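Acyl carrier protein (Thermotoga maritima MSB8, PDB 6LVU) probably carries the growing acyl chain during fatty acid biosynthesis in the cytoplasm. Local coordinates at residues E6-V11 and D71-I76; K12-E17 and M48-E53; S24-E29 and S67-I72. All blocks are in the same frame, centred on the assembly; numbering follows the deposited sequence.

Contact 1 of 3, residues E6-V11 and D71-I76; sequences EIFSKV and DIVSYI
Ile7 and Val11 face Val73, Ile76 and Ile72 where helix 4-19 packs on helix 69-79 in the helical bundle of the acyl carrier protein. The two segments run largely antiparallel, at 131° between their N-to-C directions, and no hydrogen bond joins them; the contact is hydrocarbon on hydrocarbon. Its tight part is built from branch methyls. In Ile7, CG2 stands anti to the backbone N and points into the interface, where it meets Val73 CG1 at 3.7 Å and also Ile76 CG2. One turn on, Val11 CG2 lies 3.6 Å from Ile76 CD1, with Ile72 CG2 as its second neighbour. The Val11 and Ile76 side chains run in opposite senses, which brings the valine methyl against the terminal methyl of the isoleucine. Phe54 of helix 42-54 closes this core, touching both Ile7 and Ile76.

Away from this core the side chains are polar and partly or fully exposed. Lys10 reaches back along its own helix, NZ to Glu6 OE2 at 2.9 Å, a salt bridge that uses the anti lone pair of the carboxylate oxygen and takes no part in the interface. Tyr75 on the other helix also stays apart, its OH bonded to Asp62 and to the backbone N of Asp59. Between core and surface stands Phe8, whose ring edge receives Val73 CG2 in its plane, 4.0 Å from CD2.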
ATOM      1  N   GLU A   6       3.769  -1.411 -12.721  1.00 15.94           N
ATOM      2  CA  GLU A   6       3.299  -2.745 -12.353  1.00 18.64           C
ATOM      3  C   GLU A   6       2.980  -2.819 -10.866  1.00 16.69           C
ATOM      4  O   GLU A   6       1.907  -3.287 -10.472  1.00 16.79           O
ATOM      5  CB  GLU A   6       4.350  -3.804 -12.687  1.00 19.94           C
ATOM      6  CG  GLU A   6       3.995  -5.172 -12.083  1.00 22.54           C
ATOM      7  CD  GLU A   6       5.053  -6.256 -12.310  1.00 34.18           C
ATOM      8  OE1 GLU A   6       6.181  -5.940 -12.749  1.00 30.69           O
ATOM      9  OE2 GLU A   6       4.746  -7.441 -12.046  1.00 38.09           O
ATOM     10  N   ILE A   7       3.922  -2.385 -10.031  1.00 14.34           N
ATOM     11  CA  ILE A   7       3.735  -2.440  -8.590  1.00 12.17           C
ATOM     12  C   ILE A   7       2.540  -1.597  -8.188  1.00 13.81           C
ATOM     13  O   ILE A   7       1.670  -2.041  -7.429  1.00 12.45           O
ATOM     14  CB  ILE A   7       5.013  -1.966  -7.880  1.00 17.11           C
ATOM     15  CG1 ILE A   7       6.164  -2.913  -8.199  1.00 14.18           C
ATOM     16  CG2 ILE A   7       4.784  -1.856  -6.369  1.00 12.74           C
ATOM     17  CD1 ILE A   7       7.508  -2.365  -7.815  1.00 19.81           C
ATOM     18  N   PHE A   8       2.468  -0.371  -8.707  1.00 13.67           N
ATOM     19  CA  PHE A   8       1.385   0.528  -8.328  1.00 16.03           C
ATOM     20  C   PHE A   8       0.015  -0.009  -8.758  1.00 14.05           C
ATOM     21  O   PHE A   8      -0.971   0.129  -8.024  1.00 14.63           O
ATOM     22  CB  PHE A   8       1.625   1.924  -8.914  1.00 13.69           C
ATOM     23  CG  PHE A   8       0.433   2.805  -8.817  1.00 18.53           C
ATOM     24  CD1 PHE A   8      -0.341   3.076  -9.930  1.00 26.17           C
ATOM     25  CD2 PHE A   8       0.044   3.316  -7.599  1.00 23.05           C
ATOM     26  CE1 PHE A   8      -1.464   3.872  -9.829  1.00 29.79           C
ATOM     27  CE2 PHE A   8      -1.081   4.100  -7.488  1.00 23.58           C
ATOM     28  CZ  PHE A   8      -1.832   4.382  -8.601  1.00 27.84           C
ATOM     29  N   SER A   9      -0.075  -0.606  -9.944  1.00 11.84           N
ATOM     30  CA  SER A   9      -1.348  -1.189 -10.373  1.00 15.63           C
ATOM     31  C   SER A   9      -1.815  -2.271  -9.411  1.00 16.15           C
ATOM     32  O   SER A   9      -2.997  -2.332  -9.053  1.00 18.02           O
ATOM     33  CB  SER A   9      -1.228  -1.759 -11.781  1.00 19.86           C
ATOM     34  OG  SER A   9      -2.438  -2.420 -12.119  1.00 21.45           O
ATOM     35  N   LYS A  10      -0.908  -3.167  -9.013  1.00 13.65           N
ATOM     36  CA  LYS A  10      -1.275  -4.247  -8.094  1.00 16.59           C
ATOM     37  C   LYS A  10      -1.546  -3.721  -6.690  1.00 20.53           C
ATOM     38  O   LYS A  10      -2.421  -4.243  -5.980  1.00 19.44           O
ATOM     39  CB  LYS A  10      -0.179  -5.310  -8.067  1.00 11.79           C
ATOM     40  CG  LYS A  10      -0.006  -6.085  -9.402  1.00 14.20           C
ATOM     41  CD  LYS A  10       1.150  -7.097  -9.247  1.00 16.47           C
ATOM     42  CE  LYS A  10       1.101  -8.226 -10.250  1.00 21.16           C
ATOM     43  NZ  LYS A  10       1.994  -7.976 -11.408  1.00 21.92           N
ATOM     44  N   VAL A  11      -0.771  -2.730  -6.247  1.00 13.33           N
ATOM     45  CA  VAL A  11      -1.042  -2.131  -4.944  1.00 16.25           C
ATOM     46  C   VAL A  11      -2.428  -1.517  -4.947  1.00 15.68           C
ATOM     47  O   VAL A  11      -3.171  -1.598  -3.962  1.00 15.78           O
ATOM     48  CB  VAL A  11       0.040  -1.090  -4.597  1.00 13.24           C
ATOM     49  CG1 VAL A  11      -0.493  -0.122  -3.552  1.00 11.95           C
ATOM     50  CG2 VAL A  11       1.331  -1.787  -4.104  1.00 12.14           C
ATOM     51  N   ASP A  71       4.144   5.749  -0.861  1.00 16.79           N
ATOM     52  CA  ASP A  71       5.123   5.218   0.090  1.00 14.53           C
ATOM     53  C   ASP A  71       5.215   3.707  -0.011  1.00 16.66           C
ATOM     54  O   ASP A  71       6.314   3.136   0.026  1.00 19.80           O
ATOM     55  CB  ASP A  71       4.736   5.602   1.518  1.00 14.98           C
ATOM     56  CG  ASP A  71       5.070   7.032   1.851  1.00 19.24           C
ATOM     57  OD1 ASP A  71       5.897   7.622   1.130  1.00 17.79           O
ATOM     58  OD2 ASP A  71       4.508   7.560   2.843  1.00 19.72           O
ATOM     59  N   ILE A  72       4.059   3.035  -0.075  1.00 15.56           N
ATOM     60  CA  ILE A  72       4.012   1.583  -0.219  1.00 19.85           C
ATOM     61  C   ILE A  72       4.707   1.154  -1.501  1.00 14.43           C
ATOM     62  O   ILE A  72       5.562   0.268  -1.502  1.00 14.85           O
ATOM     63  CB  ILE A  72       2.557   1.081  -0.195  1.00 15.98           C
ATOM     64  CG1 ILE A  72       1.960   1.225   1.188  1.00 17.93           C
ATOM     65  CG2 ILE A  72       2.466  -0.353  -0.693  1.00 22.48           C
ATOM     66  CD1 ILE A  72       0.476   1.444   1.153  1.00 18.22           C
ATOM     67  N   VAL A  73       4.328   1.781  -2.618  1.00 14.23           N
ATOM     68  CA  VAL A  73       4.944   1.423  -3.894  1.00 14.11           C
ATOM     69  C   VAL A  73       6.453   1.585  -3.811  1.00 17.39           C
ATOM     70  O   VAL A  73       7.215   0.661  -4.150  1.00 12.90           O
ATOM     71  CB  VAL A  73       4.349   2.272  -5.030  1.00 10.93           C
ATOM     72  CG1 VAL A  73       4.959   1.860  -6.343  1.00 15.68           C
ATOM     73  CG2 VAL A  73       2.852   2.136  -5.066  1.00 12.48           C
ATOM     74  N   SER A  74       6.925   2.735  -3.302  1.00 14.35           N
ATOM     75  CA  SER A  74       8.366   2.972  -3.257  1.00 15.58           C
ATOM     76  C   SER A  74       9.063   1.982  -2.338  1.00 16.18           C
ATOM     77  O   SER A  74      10.156   1.502  -2.647  1.00 16.81           O
ATOM     78  CB  SER A  74       8.676   4.400  -2.820  1.00 14.60           C
ATOM     79  OG  SER A  74       8.475   5.293  -3.905  1.00 19.59           O
ATOM     80  N   TYR A  75       8.446   1.652  -1.207  1.00 15.38           N
ATOM     81  CA  TYR A  75       9.058   0.650  -0.354  1.00 17.64           C
ATOM     82  C   TYR A  75       9.145  -0.694  -1.073  1.00 18.91           C
ATOM     83  O   TYR A  75      10.183  -1.363  -1.024  1.00 21.09           O
ATOM     84  CB  TYR A  75       8.291   0.546   0.960  1.00 20.02           C
ATOM     85  CG  TYR A  75       9.049  -0.178   2.039  1.00 26.02           C
ATOM     86  CD1 TYR A  75       9.761   0.523   3.005  1.00 36.89           C
ATOM     87  CD2 TYR A  75       9.068  -1.570   2.091  1.00 34.49           C
ATOM     88  CE1 TYR A  75      10.470  -0.145   3.998  1.00 36.36           C
ATOM     89  CE2 TYR A  75       9.776  -2.245   3.080  1.00 35.01           C
ATOM     90  CZ  TYR A  75      10.469  -1.530   4.029  1.00 37.76           C
ATOM     91  OH  TYR A  75      11.164  -2.215   5.008  1.00 44.07           O
ATOM     92  N   ILE A  76       8.083  -1.088  -1.784  1.00 15.03           N
ATOM     93  CA  ILE A  76       8.129  -2.330  -2.552  1.00 14.95           C
ATOM     94  C   ILE A  76       9.179  -2.245  -3.647  1.00 24.24           C
ATOM     95  O   ILE A  76       9.962  -3.187  -3.851  1.00 23.36           O
ATOM     96  CB  ILE A  76       6.742  -2.665  -3.134  1.00 13.73           C
ATOM     97  CG1 ILE A  76       5.744  -2.918  -2.010  1.00 15.08           C
ATOM     98  CG2 ILE A  76       6.819  -3.911  -3.954  1.00 14.24           C
ATOM     99  CD1 ILE A  76       4.325  -2.999  -2.482  1.00 15.35           C
TER

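Contact 2 of 3, residues K12-E17 and M48-E53; sequences KSIISE and MDFESE. With ZN (zinc ion), chain D; ZN (zinc ion), chain E; ZN (zinc ion), chain C.
Asp49 meets Ile14 through its CB alone, 4.4 Å from Ile14 CG2, while its OD1 binds a zinc ion at 2.1 Å; a water and Asp45 of the same helix also bind this ion. Phe50, next in the chain, carries the contact. Chi1 (-58°) sets CG anti to the carbonyl carbon, and the end of the ring comes nearer to helix 4-19 than CB does. The two segments run roughly antiparallel, at 143°. CE1 presses on Ile14 CG2 at 3.4 Å, a snug fit from an oblique direction, and CD1 touches Ile14 CD1. At the far end of the ring Ile15 CG1 comes to the edge, in the ring plane, 3.8 Å from CZ. Ile72 and Ile76 of helix 69-79 also touch Phe50, which thus joins the three long helices of the carrier-protein bundle. An alanine here would probably open a gap between Ile14, Ile15 and helix 69-79, leaving Ile14 CG2 without its aromatic partner. One turn later Glu53 lays its CG 3.6 Å from Ile14 CD1; a bend at chi2 (67°) turns CD back, and OE1 holds a second zinc ion at 2.1 Å. Both oxygens of Glu17 grip a third. The aliphatic carbons of Asp49 and Glu53 therefore pack against the core while their carboxylates bind metal, and the shared zinc probably lessens the repulsion between Asp45 and Asp49.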
ATOM      1  N   LYS A  12      -2.808  -0.921  -6.072  1.00 15.92           N
ATOM      2  CA  LYS A  12      -4.064  -0.196  -6.136  1.00 17.44           C
ATOM      3  C   LYS A  12      -5.246  -1.156  -6.115  1.00 20.00           C
ATOM      4  O   LYS A  12      -6.244  -0.904  -5.431  1.00 15.88           O
ATOM      5  CB  LYS A  12      -4.067   0.680  -7.391  1.00 15.83           C
ATOM      6  CG  LYS A  12      -5.429   1.174  -7.822  1.00 23.52           C
ATOM      7  CD  LYS A  12      -5.293   2.124  -9.005  1.00 23.29           C
ATOM      8  CE  LYS A  12      -4.798   1.377 -10.236  1.00 28.49           C
ATOM      9  NZ  LYS A  12      -4.537   2.279 -11.390  1.00 36.37           N
ATOM     10  N   SER A  13      -5.120  -2.295  -6.798  1.00 17.40           N
ATOM     11  CA  SER A  13      -6.185  -3.285  -6.794  1.00 17.97           C
ATOM     12  C   SER A  13      -6.375  -3.869  -5.400  1.00 17.50           C
ATOM     13  O   SER A  13      -7.504  -3.986  -4.909  1.00 16.09           O
ATOM     14  CB  SER A  13      -5.861  -4.387  -7.808  1.00 16.66           C
ATOM     15  OG  SER A  13      -5.953  -3.876  -9.135  1.00 21.01           O
ATOM     16  N   ILE A  14      -5.279  -4.250  -4.750  1.00 15.23           N
ATOM     17  CA  ILE A  14      -5.382  -4.822  -3.414  1.00 13.39           C
ATOM     18  C   ILE A  14      -6.033  -3.827  -2.461  1.00 13.80           C
ATOM     19  O   ILE A  14      -6.905  -4.195  -1.671  1.00 14.96           O
ATOM     20  CB  ILE A  14      -3.993  -5.263  -2.918  1.00 15.11           C
ATOM     21  CG1 ILE A  14      -3.480  -6.435  -3.767  1.00 18.26           C
ATOM     22  CG2 ILE A  14      -4.027  -5.619  -1.462  1.00 13.80           C
ATOM     23  CD1 ILE A  14      -1.997  -6.733  -3.561  1.00 15.82           C
ATOM     24  N   ILE A  15      -5.616  -2.555  -2.522  1.00 16.20           N
ATOM     25  CA  ILE A  15      -6.187  -1.562  -1.610  1.00 18.32           C
ATOM     26  C   ILE A  15      -7.670  -1.417  -1.872  1.00 20.01           C
ATOM     27  O   ILE A  15      -8.488  -1.408  -0.939  1.00 15.62           O
ATOM     28  CB  ILE A  15      -5.455  -0.213  -1.742  1.00 17.11           C
ATOM     29  CG1 ILE A  15      -4.081  -0.277  -1.084  1.00 20.93           C
ATOM     30  CG2 ILE A  15      -6.285   0.905  -1.133  1.00 16.47           C
ATOM     31  CD1 ILE A  15      -3.303   1.032  -1.191  1.00 13.59           C
ATOM     32  N   SER A  16      -8.045  -1.336  -3.149  1.00 16.16           N
ATOM     33  CA  SER A  16      -9.444  -1.216  -3.526  1.00 20.10           C
ATOM     34  C   SER A  16     -10.236  -2.443  -3.097  1.00 23.67           C
ATOM     35  O   SER A  16     -11.363  -2.318  -2.601  1.00 26.09           O
ATOM     36  CB  SER A  16      -9.559  -1.019  -5.037  1.00 22.21           C
ATOM     37  OG  SER A  16     -10.904  -0.808  -5.423  1.00 27.23           O
ATOM     38  N   GLU A  17      -9.667  -3.641  -3.277  1.00 16.96           N
ATOM     39  CA  GLU A  17     -10.395  -4.849  -2.888  1.00 22.22           C
ATOM     40  C   GLU A  17     -10.636  -4.885  -1.382  1.00 26.00           C
ATOM     41  O   GLU A  17     -11.740  -5.205  -0.931  1.00 26.85           O
ATOM     42  CB  GLU A  17      -9.640  -6.114  -3.331  1.00 16.89           C
ATOM     43  CG  GLU A  17      -9.544  -6.358  -4.853  1.00 16.81           C
ATOM     44  CD  GLU A  17      -8.513  -7.433  -5.226  1.00 20.08           C
ATOM     45  OE1 GLU A  17      -8.344  -7.771  -6.432  1.00 19.32           O
ATOM     46  OE2 GLU A  17      -7.862  -7.952  -4.303  1.00 20.83           O
ATOM     47  N   MET A  48       1.097  -7.247   4.857  1.00 26.77           N
ATOM     48  CA  MET A  48       1.305  -8.681   4.692  1.00 29.71           C
ATOM     49  C   MET A  48       0.764  -9.164   3.354  1.00 30.22           C
ATOM     50  O   MET A  48       1.323 -10.087   2.749  1.00 30.80           O
ATOM     51  CB  MET A  48       0.652  -9.454   5.832  1.00 31.66           C
ATOM     52  CG  MET A  48       1.651  -9.994   6.834  1.00 35.78           C
ATOM     53  SD  MET A  48       0.779 -10.632   8.263  1.00 53.01           S
ATOM     54  CE  MET A  48       0.052  -9.109   8.852  1.00 38.30           C
ATOM     55  N   ASP A  49      -0.325  -8.567   2.882  1.00 25.61           N
ATOM     56  CA  ASP A  49      -0.831  -8.941   1.572  1.00 24.58           C
ATOM     57  C   ASP A  49       0.129  -8.493   0.475  1.00 23.12           C
ATOM     58  O   ASP A  49       0.422  -9.269  -0.443  1.00 22.91           O
ATOM     59  CB  ASP A  49      -2.239  -8.375   1.411  1.00 23.26           C
ATOM     60  CG  ASP A  49      -3.183  -8.917   2.477  1.00 31.04           C
ATOM     61  OD1 ASP A  49      -2.943 -10.056   2.945  1.00 33.91           O
ATOM     62  OD2 ASP A  49      -4.128  -8.213   2.887  1.00 37.43           O
ATOM     63  N   PHE A  50       0.690  -7.277   0.596  1.00 21.97           N
ATOM     64  CA  PHE A  50       1.748  -6.841  -0.318  1.00 20.78           C
ATOM     65  C   PHE A  50       2.993  -7.710  -0.193  1.00 22.28           C
ATOM     66  O   PHE A  50       3.651  -8.013  -1.196  1.00 23.52           O
ATOM     67  CB  PHE A  50       2.104  -5.364  -0.083  1.00 17.97           C
ATOM     68  CG  PHE A  50       0.934  -4.423  -0.243  1.00 17.68           C
ATOM     69  CD1 PHE A  50      -0.018  -4.636  -1.239  1.00 21.78           C
ATOM     70  CD2 PHE A  50       0.763  -3.353   0.608  1.00 15.62           C
ATOM     71  CE1 PHE A  50      -1.112  -3.791  -1.370  1.00 18.24           C
ATOM     72  CE2 PHE A  50      -0.324  -2.497   0.467  1.00 17.81           C
ATOM     73  CZ  PHE A  50      -1.256  -2.712  -0.515  1.00 14.87           C
ATOM     74  N   GLU A  51       3.332  -8.121   1.033  1.00 22.80           N
ATOM     75  CA  GLU A  51       4.488  -8.994   1.232  1.00 24.55           C
ATOM     76  C   GLU A  51       4.340 -10.292   0.449  1.00 27.19           C
ATOM     77  O   GLU A  51       5.276 -10.729  -0.231  1.00 26.76           O
ATOM     78  CB  GLU A  51       4.666  -9.289   2.721  1.00 27.58           C
ATOM     79  CG  GLU A  51       5.532  -8.262   3.427  1.00 35.12           C
ATOM     80  CD  GLU A  51       5.584  -8.435   4.926  1.00 38.69           C
ATOM     81  OE1 GLU A  51       6.420  -7.761   5.565  1.00 44.10           O
ATOM     82  OE2 GLU A  51       4.816  -9.254   5.477  1.00 41.85           O
ATOM     83  N   SER A  52       3.157 -10.901   0.509  1.00 24.78           N
ATOM     84  CA  SER A  52       2.898 -12.135  -0.217  1.00 21.66           C
ATOM     85  C   SER A  52       2.684 -11.883  -1.703  1.00 24.38           C
ATOM     86  O   SER A  52       2.924 -12.775  -2.518  1.00 26.16           O
ATOM     87  CB  SER A  52       1.682 -12.836   0.388  1.00 30.76           C
ATOM     88  OG  SER A  52       1.032 -13.656  -0.561  1.00 40.00           O
ATOM     89  N   GLU A  53       2.216 -10.693  -2.075  1.00 22.62           N
ATOM     90  CA  GLU A  53       1.987 -10.398  -3.483  1.00 20.69           C
ATOM     91  C   GLU A  53       3.302 -10.297  -4.266  1.00 21.38           C
ATOM     92  O   GLU A  53       3.417 -10.829  -5.375  1.00 20.67           O
ATOM     93  CB  GLU A  53       1.167  -9.113  -3.594  1.00 18.98           C
ATOM     94  CG  GLU A  53       0.658  -8.795  -4.960  1.00 19.90           C
ATOM     95  CD  GLU A  53      -0.391  -9.789  -5.437  1.00 24.94           C
ATOM     96  OE1 GLU A  53      -0.521  -9.952  -6.669  1.00 22.68           O
ATOM     97  OE2 GLU A  53      -1.086 -10.408  -4.590  1.00 25.98           O
TER
HETATM   98 ZN    ZN D 102      -6.562  -9.043  -5.373  1.00 27.59          ZN
HETATM   99 ZN    ZN E 103      -3.944 -10.205   4.801  1.00 53.75          ZN
HETATM  100 ZN    ZN C 101      -2.319 -10.766  -7.365  1.00 28.67          ZN
HETATM  101  O   HOH W   1      -2.414 -12.951  -6.882  1.00 33.41           O
HETATM  102  O   HOH W   2      -5.999  -9.602   3.959  1.00 28.28           O

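Contact 3 of 3, residues S24-E29 and S67-I72; sequences SQVTEE and STVGDI
Val69 packs its isopropyl group against the carbonyl oxygen of Thr27, beyond the oxygen end of the C=O group, with CB 3.1 Å from Thr27 O and both methyls at 3.6 Å, a tight fit of side chain on backbone. The same methyls meet Val26 from another direction: Val69 CG2 lies 3.9 Å from Val26 CG1, and the two valines cross at about a right angle. Phe8 and Ile15 of helix 4-19 also touch Val69, so the loop 24-29 is wedged beside the first turn of helix 69-79 and continues the hydrophobic core.

One hydrogen bond ties the loop to that turn. Gly70 N donates to Glu28 O at 2.9 Å, bent at the hydrogen (142°) and reaching the oxygen with a slight tilt from the carbonyl plane. Gly70 has no side chain, which leaves room for this carbonyl; a CB would clash with Glu28 O. The Glu28 side chain starts away from the helix but bends at chi2 (-101°), and its OE1 comes to lie 3.5 Å from Gly70 CA, where Arg4 meets it in a salt bridge.

The start of the helix is closed by a capping box. Thr68, the N-cap, accepts from Asp71 N through OG1 at 3.2 Å. Asp71 OD2 returns the bond by accepting from Thr68 N, above the carboxylate plane, and also takes Ser67 N at 2.8 Å through its anti lone pair. Further along the loop, backbone bonds link Val69 with Ala30 and Ser67 with Leu32.

The amides of the first turn thus find acceptors in the N-cap residue and in the loop; the Asp71 carboxylate would probably ease the partial positive charge of this helix end, while Glu28 is paired with Arg4.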
ATOM      1  N   SER A  24     -10.538   4.762  -8.593  1.00 24.83           N
ATOM      2  CA  SER A  24     -10.332   6.145  -8.988  1.00 23.55           C
ATOM      3  C   SER A  24      -9.816   7.006  -7.834  1.00 27.86           C
ATOM      4  O   SER A  24      -9.232   8.065  -8.080  1.00 27.31           O
ATOM      5  CB  SER A  24     -11.632   6.704  -9.550  1.00 25.51           C
ATOM      6  OG  SER A  24     -12.699   6.437  -8.666  1.00 31.18           O
ATOM      7  N   GLN A  25     -10.019   6.584  -6.583  1.00 24.39           N
ATOM      8  CA  GLN A  25      -9.535   7.311  -5.412  1.00 26.81           C
ATOM      9  C   GLN A  25      -8.105   6.945  -5.012  1.00 23.97           C
ATOM     10  O   GLN A  25      -7.522   7.623  -4.154  1.00 18.50           O
ATOM     11  CB  GLN A  25     -10.460   7.070  -4.197  1.00 21.78           C
ATOM     12  CG  GLN A  25     -11.960   7.098  -4.512  1.00 28.26           C
ATOM     13  CD  GLN A  25     -12.826   6.620  -3.342  1.00 35.37           C
ATOM     14  OE1 GLN A  25     -13.637   5.699  -3.483  1.00 27.01           O
ATOM     15  NE2 GLN A  25     -12.651   7.256  -2.174  1.00 25.56           N
ATOM     16  N   VAL A  26      -7.533   5.880  -5.564  1.00 23.78           N
ATOM     17  CA  VAL A  26      -6.235   5.386  -5.118  1.00 23.15           C
ATOM     18  C   VAL A  26      -5.179   5.969  -6.050  1.00 21.92           C
ATOM     19  O   VAL A  26      -4.944   5.467  -7.148  1.00 26.41           O
ATOM     20  CB  VAL A  26      -6.192   3.859  -5.076  1.00 25.13           C
ATOM     21  CG1 VAL A  26      -4.825   3.371  -4.579  1.00 22.79           C
ATOM     22  CG2 VAL A  26      -7.313   3.342  -4.194  1.00 19.93           C
ATOM     23  N   THR A  27      -4.527   7.034  -5.603  1.00 21.96           N
ATOM     24  CA  THR A  27      -3.459   7.685  -6.340  1.00 21.66           C
ATOM     25  C   THR A  27      -2.178   7.608  -5.526  1.00 24.15           C
ATOM     26  O   THR A  27      -2.190   7.262  -4.339  1.00 21.55           O
ATOM     27  CB  THR A  27      -3.805   9.143  -6.629  1.00 21.26           C
ATOM     28  OG1 THR A  27      -3.902   9.846  -5.387  1.00 24.90           O
ATOM     29  CG2 THR A  27      -5.145   9.240  -7.373  1.00 23.27           C
ATOM     30  N   GLU A  28      -1.057   7.933  -6.181  1.00 18.41           N
ATOM     31  CA  GLU A  28       0.223   7.961  -5.480  1.00 27.11           C
ATOM     32  C   GLU A  28       0.195   8.866  -4.252  1.00 22.32           C
ATOM     33  O   GLU A  28       0.857   8.568  -3.254  1.00 25.16           O
ATOM     34  CB  GLU A  28       1.341   8.432  -6.413  1.00 31.61           C
ATOM     35  CG  GLU A  28       1.723   7.473  -7.537  1.00 35.76           C
ATOM     36  CD  GLU A  28       2.989   6.691  -7.232  1.00 36.03           C
ATOM     37  OE1 GLU A  28       3.775   7.165  -6.377  1.00 28.28           O
ATOM     38  OE2 GLU A  28       3.220   5.641  -7.893  1.00 31.20           O
ATOM     39  N   GLU A  29      -0.577   9.953  -4.293  1.00 21.86           N
ATOM     40  CA  GLU A  29      -0.584  10.968  -3.238  1.00 27.50           C
ATOM     41  C   GLU A  29      -1.590  10.696  -2.133  1.00 23.07           C
ATOM     42  O   GLU A  29      -1.615  11.448  -1.155  1.00 30.40           O
ATOM     43  CB  GLU A  29      -0.886  12.363  -3.809  1.00 25.53           C
ATOM     44  CG  GLU A  29       0.231  13.014  -4.618  1.00 34.69           C
ATOM     45  CD  GLU A  29       0.517  12.298  -5.917  1.00 40.23           C
ATOM     46  OE1 GLU A  29      -0.452  11.929  -6.637  1.00 43.14           O
ATOM     47  OE2 GLU A  29       1.719  12.106  -6.213  1.00 40.73           O
ATOM     48  N   SER A  67       2.832   6.560   4.876  1.00 24.34           N
ATOM     49  CA  SER A  67       1.708   7.476   4.985  1.00 20.40           C
ATOM     50  C   SER A  67       0.802   7.461   3.767  1.00 20.66           C
ATOM     51  O   SER A  67      -0.417   7.533   3.917  1.00 22.28           O
ATOM     52  CB  SER A  67       2.236   8.898   5.217  1.00 25.05           C
ATOM     53  OG  SER A  67       1.178   9.828   5.314  1.00 35.31           O
ATOM     54  N   THR A  68       1.354   7.311   2.567  1.00 17.32           N
ATOM     55  CA  THR A  68       0.589   7.377   1.329  1.00 19.33           C
ATOM     56  C   THR A  68       0.717   6.082   0.536  1.00 20.79           C
ATOM     57  O   THR A  68       1.534   5.205   0.843  1.00 19.65           O
ATOM     58  CB  THR A  68       1.060   8.524   0.436  1.00 21.72           C
ATOM     59  OG1 THR A  68       2.396   8.252   0.005  1.00 21.60           O
ATOM     60  CG2 THR A  68       1.021   9.830   1.171  1.00 18.55           C
ATOM     61  N   VAL A  69      -0.104   5.984  -0.509  1.00 17.21           N
ATOM     62  CA  VAL A  69      -0.001   4.867  -1.439  1.00 17.15           C
ATOM     63  C   VAL A  69       1.378   4.844  -2.086  1.00 14.51           C
ATOM     64  O   VAL A  69       1.997   3.786  -2.219  1.00 12.65           O
ATOM     65  CB  VAL A  69      -1.118   4.954  -2.495  1.00 21.50           C
ATOM     66  CG1 VAL A  69      -0.892   3.945  -3.614  1.00 18.53           C
ATOM     67  CG2 VAL A  69      -2.457   4.742  -1.850  1.00 24.02           C
ATOM     68  N   GLY A  70       1.883   6.021  -2.474  1.00 16.24           N
ATOM     69  CA  GLY A  70       3.204   6.097  -3.080  1.00 15.17           C
ATOM     70  C   GLY A  70       4.304   5.582  -2.175  1.00 15.44           C
ATOM     71  O   GLY A  70       5.289   5.013  -2.659  1.00 17.93           O
ATOM     72  N   ASP A  71       4.144   5.749  -0.861  1.00 16.79           N
ATOM     73  CA  ASP A  71       5.123   5.218   0.090  1.00 14.53           C
ATOM     74  C   ASP A  71       5.215   3.707  -0.011  1.00 16.66           C
ATOM     75  O   ASP A  71       6.314   3.136   0.026  1.00 19.80           O
ATOM     76  CB  ASP A  71       4.736   5.602   1.518  1.00 14.98           C
ATOM     77  CG  ASP A  71       5.070   7.032   1.851  1.00 19.24           C
ATOM     78  OD1 ASP A  71       5.897   7.622   1.130  1.00 17.79           O
ATOM     79  OD2 ASP A  71       4.508   7.560   2.843  1.00 19.72           O
ATOM     80  N   ILE A  72       4.059   3.035  -0.075  1.00 15.56           N
ATOM     81  CA  ILE A  72       4.012   1.583  -0.219  1.00 19.85           C
ATOM     82  C   ILE A  72       4.707   1.154  -1.501  1.00 14.43           C
ATOM     83  O   ILE A  72       5.562   0.268  -1.502  1.00 14.85           O
ATOM     84  CB  ILE A  72       2.557   1.081  -0.195  1.00 15.98           C
ATOM     85  CG1 ILE A  72       1.960   1.225   1.188  1.00 17.93           C
ATOM     86  CG2 ILE A  72       2.466  -0.353  -0.693  1.00 22.48           C
ATOM     87  CD1 ILE A  72       0.476   1.444   1.153  1.00 18.22           C
TER

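How the contacts relate
From the N terminus, helix 4-19 enters contact 1 with residues 6-11 and contact 2 with residues 12-17. Contact 2 closes a loop of 30 residues onto helix 42-54, nested within the much longer loop that contact 1 closes onto helix 69-79. Contact 3 begins in the loop after helix 4-19 and ends at the start of helix 69-79, so its segments alternate with those of contact 2; it meets contact 1 on helix 69-79, where the two share Asp71 and Ile72. Val11 touches Phe50, and both Phe8 and Ile15 touch Val26, which merges the three into one core binding three helices and the loop.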